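Long-range contact in transmembrane protein (Bartonella henselae, PDB 3PAM), which probably binds peptides as the extracytoplasmic solute-binding component of an ABC-type oligopeptide transport system: residues Leu26-Phe40 against Val143-Ile156. Residues are numbered along the deposited sequence; the frame is centred on the assembly and turned at random.
Sequences LSILFDFEWVNHHLF and VALAFQSNLSRLGI
Phe30 and Phe147 meet in an offset edge-to-face pair, with the edge of Phe30 turned to the face of Phe147, the planes 82° apart and the centroids 5.4 Å apart. Phe30 sits at the bend between helices 20-29 and 32-38, and its CB comes within 3.5 Å of Phe147 CE1. With CG anti to the backbone N (chi1 -167°), the Phe147 ring reaches the last turn of helix 20-29, where its edge lies by the carbonyl oxygen of Leu26. Leu151 CD1 stands 3.8 Å above the centre of one Phe147 face, so the large flat ring is gripped on more than one side, and Phe8 and Ile253 of the central sheet also touch it.

Beside the rings lies a cluster of leucine and isoleucine side chains, where the branched ends mesh compactly. Leu29 CD2 packs 3.7 Å from Leu154 CD2, while Leu26 CD2 meets Ile156 CD1 at the same separation. Ala102, Ala105 and Leu109 of helix 99-111 pack against Leu29 or Leu154. Just before Ile156, Gly155, with its positive phi, is the C-prime residue of a Schellman motif that ends the helix. Buried Asp31 suits the N-cap of helix 32-38 because its short carboxylate can reach back to a first-turn amide: OD1 accepts from Trp34 N at 2.8 Å, and Thr92 holds that oxygen too.

Toward the partly exposed side the contact thins. Small Ala146 lets helix 32-38 come close, its CB 3.6 Å from Val35 CG2, but Trp34 merely brushes the same methyl with CZ3. The axes of 32-38 and 143-152 come to 10.3 Å at their closest, in a roughly antiparallel sense (140° between directions). Such helices, covering a mixed beta-sheet with a hydrophobic layer between, are consistent with an alpha/beta domain of the periplasmic-binding-protein fold, here of family 5.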
loop_
_atom_site.group_PDB
_atom_site.type_symbol
_atom_site.label_atom_id
_atom_site.label_comp_id
_atom_site.label_asym_id
_atom_site.label_seq_id
_atom_site.Cartn_x
_atom_site.Cartn_y
_atom_site.Cartn_z
ATOM N N LEU A 26 -4.502 -8.540 -1.300
ATOM C CA LEU A 26 -4.679 -7.939 -2.623
ATOM C C LEU A 26 -3.347 -7.483 -3.199
ATOM O O LEU A 26 -3.125 -7.584 -4.411
ATOM C CB LEU A 26 -5.671 -6.763 -2.609
ATOM C CG LEU A 26 -7.151 -7.022 -2.299
ATOM C CD1 LEU A 26 -8.045 -6.208 -3.186
ATOM C CD2 LEU A 26 -7.552 -8.464 -2.384
ATOM N N SER A 27 -2.480 -6.973 -2.322
ATOM C CA SER A 27 -1.128 -6.598 -2.664
ATOM C C SER A 27 -0.365 -7.764 -3.273
ATOM O O SER A 27 0.259 -7.626 -4.310
ATOM C CB SER A 27 -0.391 -6.068 -1.446
ATOM O OG SER A 27 0.836 -5.473 -1.841
ATOM N N ILE A 28 -0.446 -8.925 -2.640
ATOM C CA ILE A 28 0.187 -10.124 -3.173
ATOM C C ILE A 28 -0.405 -10.553 -4.528
ATOM O O ILE A 28 0.324 -10.969 -5.425
ATOM C CB ILE A 28 0.093 -11.278 -2.165
ATOM C CG1 ILE A 28 0.781 -10.874 -0.858
ATOM C CG2 ILE A 28 0.691 -12.551 -2.757
ATOM C CD1 ILE A 28 0.641 -11.904 0.252
ATOM N N LEU A 29 -1.723 -10.443 -4.660
ATOM C CA LEU A 29 -2.434 -10.847 -5.870
ATOM C C LEU A 29 -2.007 -10.083 -7.119
ATOM O O LEU A 29 -2.182 -10.548 -8.255
ATOM C CB LEU A 29 -3.944 -10.673 -5.672
ATOM C CG LEU A 29 -4.686 -11.779 -4.932
ATOM C CD1 LEU A 29 -5.987 -11.284 -4.343
ATOM C CD2 LEU A 29 -4.951 -12.868 -5.920
ATOM N N PHE A 30 -1.453 -8.907 -6.923
ATOM C CA PHE A 30 -1.018 -8.134 -8.044
ATOM C C PHE A 30 0.328 -8.652 -8.494
ATOM O O PHE A 30 1.242 -8.832 -7.679
ATOM C CB PHE A 30 -0.976 -6.645 -7.717
ATOM C CG PHE A 30 -0.331 -5.821 -8.780
ATOM C CD1 PHE A 30 -0.927 -5.688 -10.033
ATOM C CD2 PHE A 30 0.891 -5.197 -8.538
ATOM C CE1 PHE A 30 -0.323 -4.925 -11.030
ATOM C CE2 PHE A 30 1.513 -4.417 -9.523
ATOM C CZ PHE A 30 0.914 -4.273 -10.766
ATOM N N ASP A 31 0.402 -8.889 -9.807
ATOM C CA ASP A 31 1.545 -9.455 -10.489
ATOM C C ASP A 31 2.262 -8.361 -11.272
ATOM O O ASP A 31 1.916 -8.080 -12.430
ATOM C CB ASP A 31 1.054 -10.565 -11.446
ATOM C CG ASP A 31 2.165 -11.163 -12.286
ATOM O OD1 ASP A 31 3.268 -10.580 -12.318
ATOM O OD2 ASP A 31 1.948 -12.227 -12.918
ATOM N N PHE A 32 3.270 -7.757 -10.641
ATOM C CA PHE A 32 4.045 -6.666 -11.248
ATOM C C PHE A 32 4.884 -7.104 -12.436
ATOM O O PHE A 32 5.014 -6.357 -13.417
ATOM C CB PHE A 32 4.931 -5.971 -10.208
ATOM C CG PHE A 32 5.987 -5.102 -10.803
ATOM C CD1 PHE A 32 5.640 -3.956 -11.516
ATOM C CD2 PHE A 32 7.331 -5.431 -10.672
ATOM C CE1 PHE A 32 6.611 -3.162 -12.101
ATOM C CE2 PHE A 32 8.306 -4.636 -11.244
ATOM C CZ PHE A 32 7.944 -3.489 -11.954
ATOM N N GLU A 33 5.459 -8.298 -12.342
ATOM C CA GLU A 33 6.327 -8.835 -13.402
ATOM C C GLU A 33 5.600 -9.091 -14.716
ATOM O O GLU A 33 6.177 -8.889 -15.782
ATOM C CB GLU A 33 7.099 -10.079 -12.933
ATOM C CG GLU A 33 6.458 -10.835 -11.783
ATOM C CD GLU A 33 6.196 -9.966 -10.556
ATOM O OE1 GLU A 33 5.018 -9.856 -10.150
ATOM O OE2 GLU A 33 7.158 -9.386 -10.006
ATOM N N TRP A 34 4.339 -9.513 -14.646
ATOM C CA TRP A 34 3.516 -9.592 -15.848
ATOM C C TRP A 34 3.435 -8.212 -16.486
ATOM O O TRP A 34 3.748 -8.046 -17.665
ATOM C CB TRP A 34 2.105 -10.115 -15.550
ATOM C CG TRP A 34 1.355 -10.487 -16.795
ATOM C CD1 TRP A 34 1.287 -11.725 -17.364
ATOM C CD2 TRP A 34 0.591 -9.614 -17.647
ATOM N NE1 TRP A 34 0.524 -11.684 -18.505
ATOM C CE2 TRP A 34 0.084 -10.403 -18.705
ATOM C CE3 TRP A 34 0.276 -8.248 -17.613
ATOM C CZ2 TRP A 34 -0.720 -9.875 -19.723
ATOM C CZ3 TRP A 34 -0.524 -7.718 -18.628
ATOM C CH2 TRP A 34 -1.012 -8.535 -19.668
ATOM N N VAL A 35 3.022 -7.229 -15.689
ATOM C CA VAL A 35 2.873 -5.845 -16.136
ATOM C C VAL A 35 4.173 -5.297 -16.707
ATOM O O VAL A 35 4.185 -4.700 -17.788
ATOM C CB VAL A 35 2.347 -4.938 -14.983
ATOM C CG1 VAL A 35 2.763 -3.477 -15.168
ATOM C CG2 VAL A 35 0.832 -5.057 -14.866
ATOM N N ASN A 36 5.265 -5.531 -15.985
ATOM C CA ASN A 36 6.563 -4.992 -16.357
ATOM C C ASN A 36 7.075 -5.541 -17.682
ATOM O O ASN A 36 7.674 -4.806 -18.472
ATOM C CB ASN A 36 7.583 -5.250 -15.251
ATOM C CG ASN A 36 8.674 -4.204 -15.211
ATOM O OD1 ASN A 36 8.520 -3.107 -15.749
ATOM N ND2 ASN A 36 9.781 -4.532 -14.559
ATOM N N HIS A 37 6.826 -6.827 -17.922
ATOM C CA HIS A 37 7.293 -7.498 -19.129
ATOM C C HIS A 37 6.310 -7.340 -20.282
ATOM O O HIS A 37 6.720 -7.251 -21.441
ATOM C CB HIS A 37 7.567 -8.979 -18.861
ATOM N N HIS A 38 5.019 -7.289 -19.965
ATOM C CA HIS A 38 3.984 -7.272 -21.003
ATOM C C HIS A 38 3.484 -5.884 -21.441
ATOM O O HIS A 38 3.000 -5.729 -22.561
ATOM C CB HIS A 38 2.811 -8.168 -20.602
ATOM C CG HIS A 38 3.144 -9.628 -20.590
ATOM N ND1 HIS A 38 3.306 -10.363 -21.746
ATOM C CD2 HIS A 38 3.340 -10.491 -19.565
ATOM C CE1 HIS A 38 3.589 -11.615 -21.433
ATOM N NE2 HIS A 38 3.615 -11.720 -20.115
ATOM N N LEU A 39 3.587 -4.881 -20.572
ATOM C CA LEU A 39 3.146 -3.529 -20.942
ATOM C C LEU A 39 4.327 -2.567 -21.071
ATOM O O LEU A 39 4.274 -1.589 -21.828
ATOM C CB LEU A 39 2.108 -2.996 -19.948
ATOM N N PHE A 40 5.389 -2.862 -20.331
ATOM C CA PHE A 40 6.635 -2.127 -20.438
ATOM C C PHE A 40 7.702 -3.081 -20.957
ATOM O O PHE A 40 7.427 -4.266 -21.164
ATOM C CB PHE A 40 6.998 -1.519 -19.081
ATOM C CG PHE A 40 5.838 -0.847 -18.402
ATOM C CD1 PHE A 40 5.128 0.160 -19.051
ATOM C CD2 PHE A 40 5.435 -1.242 -17.134
ATOM C CE1 PHE A 40 4.046 0.772 -18.446
ATOM C CE2 PHE A 40 4.356 -0.630 -16.516
ATOM C CZ PHE A 40 3.656 0.376 -17.168
ATOM N N VAL A 143 -2.692 -0.663 -16.419
ATOM C CA VAL A 143 -2.166 -1.304 -15.212
ATOM C C VAL A 143 -3.311 -1.801 -14.320
ATOM O O VAL A 143 -3.241 -2.892 -13.742
ATOM C CB VAL A 143 -1.236 -0.359 -14.398
ATOM C CG1 VAL A 143 -0.838 -0.987 -13.049
ATOM C CG2 VAL A 143 0.000 -0.020 -15.190
ATOM N N ALA A 144 -4.357 -0.985 -14.222
ATOM C CA ALA A 144 -5.528 -1.312 -13.435
ATOM C C ALA A 144 -6.273 -2.517 -14.034
ATOM O O ALA A 144 -6.828 -3.339 -13.301
ATOM C CB ALA A 144 -6.439 -0.105 -13.300
ATOM N N LEU A 145 -6.265 -2.613 -15.356
ATOM C CA LEU A 145 -6.935 -3.696 -16.071
ATOM C C LEU A 145 -6.196 -5.001 -15.882
ATOM O O LEU A 145 -6.815 -6.056 -15.752
ATOM C CB LEU A 145 -7.052 -3.353 -17.550
ATOM C CG LEU A 145 -8.139 -2.354 -17.959
ATOM C CD1 LEU A 145 -7.900 -1.890 -19.387
ATOM C CD2 LEU A 145 -9.533 -2.992 -17.799
ATOM N N ALA A 146 -4.872 -4.930 -15.846
ATOM C CA ALA A 146 -4.051 -6.083 -15.490
ATOM C C ALA A 146 -4.321 -6.530 -14.049
ATOM O O ALA A 146 -4.401 -7.715 -13.768
ATOM C CB ALA A 146 -2.573 -5.746 -15.682
ATOM N N PHE A 147 -4.457 -5.581 -13.130
ATOM C CA PHE A 147 -4.813 -5.916 -11.748
ATOM C C PHE A 147 -6.180 -6.591 -11.717
ATOM O O PHE A 147 -6.351 -7.593 -11.041
ATOM C CB PHE A 147 -4.772 -4.673 -10.851
ATOM C CG PHE A 147 -4.813 -4.969 -9.366
ATOM C CD1 PHE A 147 -4.388 -6.184 -8.847
ATOM C CD2 PHE A 147 -5.246 -3.999 -8.480
ATOM C CE1 PHE A 147 -4.435 -6.419 -7.462
ATOM C CE2 PHE A 147 -5.280 -4.237 -7.106
ATOM C CZ PHE A 147 -4.879 -5.439 -6.597
ATOM N N GLN A 148 -7.125 -6.064 -12.495
ATOM C CA GLN A 148 -8.482 -6.612 -12.578
ATOM C C GLN A 148 -8.464 -8.117 -12.862
ATOM O O GLN A 148 -9.141 -8.894 -12.180
ATOM C CB GLN A 148 -9.302 -5.866 -13.635
ATOM C CG GLN A 148 -10.669 -6.503 -13.966
ATOM C CD GLN A 148 -11.438 -5.690 -14.974
ATOM O OE1 GLN A 148 -12.424 -5.040 -14.640
ATOM N NE2 GLN A 148 -10.978 -5.699 -16.219
ATOM N N SER A 149 -7.660 -8.506 -13.851
ATOM C CA SER A 149 -7.472 -9.903 -14.244
ATOM C C SER A 149 -6.914 -10.796 -13.124
ATOM O O SER A 149 -7.371 -11.928 -12.932
ATOM C CB SER A 149 -6.557 -9.964 -15.461
ATOM O OG SER A 149 -5.981 -11.248 -15.574
ATOM N N ASN A 150 -5.896 -10.304 -12.425
ATOM C CA ASN A 150 -5.382 -10.976 -11.242
ATOM C C ASN A 150 -6.484 -11.212 -10.191
ATOM O O ASN A 150 -6.540 -12.276 -9.594
ATOM C CB ASN A 150 -4.236 -10.175 -10.613
ATOM C CG ASN A 150 -3.119 -9.877 -11.594
ATOM O OD1 ASN A 150 -2.984 -10.539 -12.619
ATOM N ND2 ASN A 150 -2.301 -8.875 -11.278
ATOM N N LEU A 151 -7.355 -10.226 -9.995
ATOM C CA LEU A 151 -8.327 -10.266 -8.909
ATOM C C LEU A 151 -9.506 -11.160 -9.251
ATOM O O LEU A 151 -10.076 -11.797 -8.353
ATOM C CB LEU A 151 -8.823 -8.867 -8.535
ATOM C CG LEU A 151 -7.838 -7.872 -7.921
ATOM C CD1 LEU A 151 -8.409 -6.437 -8.018
ATOM C CD2 LEU A 151 -7.478 -8.228 -6.477
ATOM N N SER A 152 -9.840 -11.207 -10.541
ATOM C CA SER A 152 -10.916 -12.050 -11.063
ATOM C C SER A 152 -10.662 -13.524 -10.748
ATOM O O SER A 152 -11.596 -14.291 -10.489
ATOM C CB SER A 152 -11.037 -11.860 -12.579
ATOM O OG SER A 152 -12.237 -12.423 -13.080
ATOM N N ARG A 153 -9.388 -13.906 -10.775
ATOM C CA ARG A 153 -8.974 -15.284 -10.557
ATOM C C ARG A 153 -9.302 -15.825 -9.148
ATOM O O ARG A 153 -9.307 -17.043 -8.952
ATOM C CB ARG A 153 -7.485 -15.474 -10.909
ATOM N N LEU A 154 -9.573 -14.921 -8.198
ATOM C CA LEU A 154 -10.057 -15.282 -6.853
ATOM C C LEU A 154 -11.474 -14.755 -6.585
ATOM O O LEU A 154 -11.864 -14.572 -5.439
ATOM C CB LEU A 154 -9.123 -14.713 -5.786
ATOM C CG LEU A 154 -8.077 -15.568 -5.072
ATOM C CD1 LEU A 154 -7.033 -16.094 -6.013
ATOM C CD2 LEU A 154 -7.423 -14.749 -3.976
ATOM N N GLY A 155 -12.227 -14.452 -7.629
ATOM C CA GLY A 155 -13.613 -14.043 -7.454
ATOM C C GLY A 155 -13.834 -12.611 -7.023
ATOM O O GLY A 155 -14.943 -12.256 -6.600
ATOM N N ILE A 156 -12.796 -11.779 -7.121
ATOM C CA ILE A 156 -12.921 -10.362 -6.821
ATOM C C ILE A 156 -13.204 -9.545 -8.103
ATOM O O ILE A 156 -12.464 -9.628 -9.077
ATOM C CB ILE A 156 -11.658 -9.823 -6.065
ATOM C CG1 ILE A 156 -11.519 -10.491 -4.698
ATOM C CG2 ILE A 156 -11.752 -8.301 -5.834
ATOM C CD1 ILE A 156 -10.064 -10.534 -4.177
#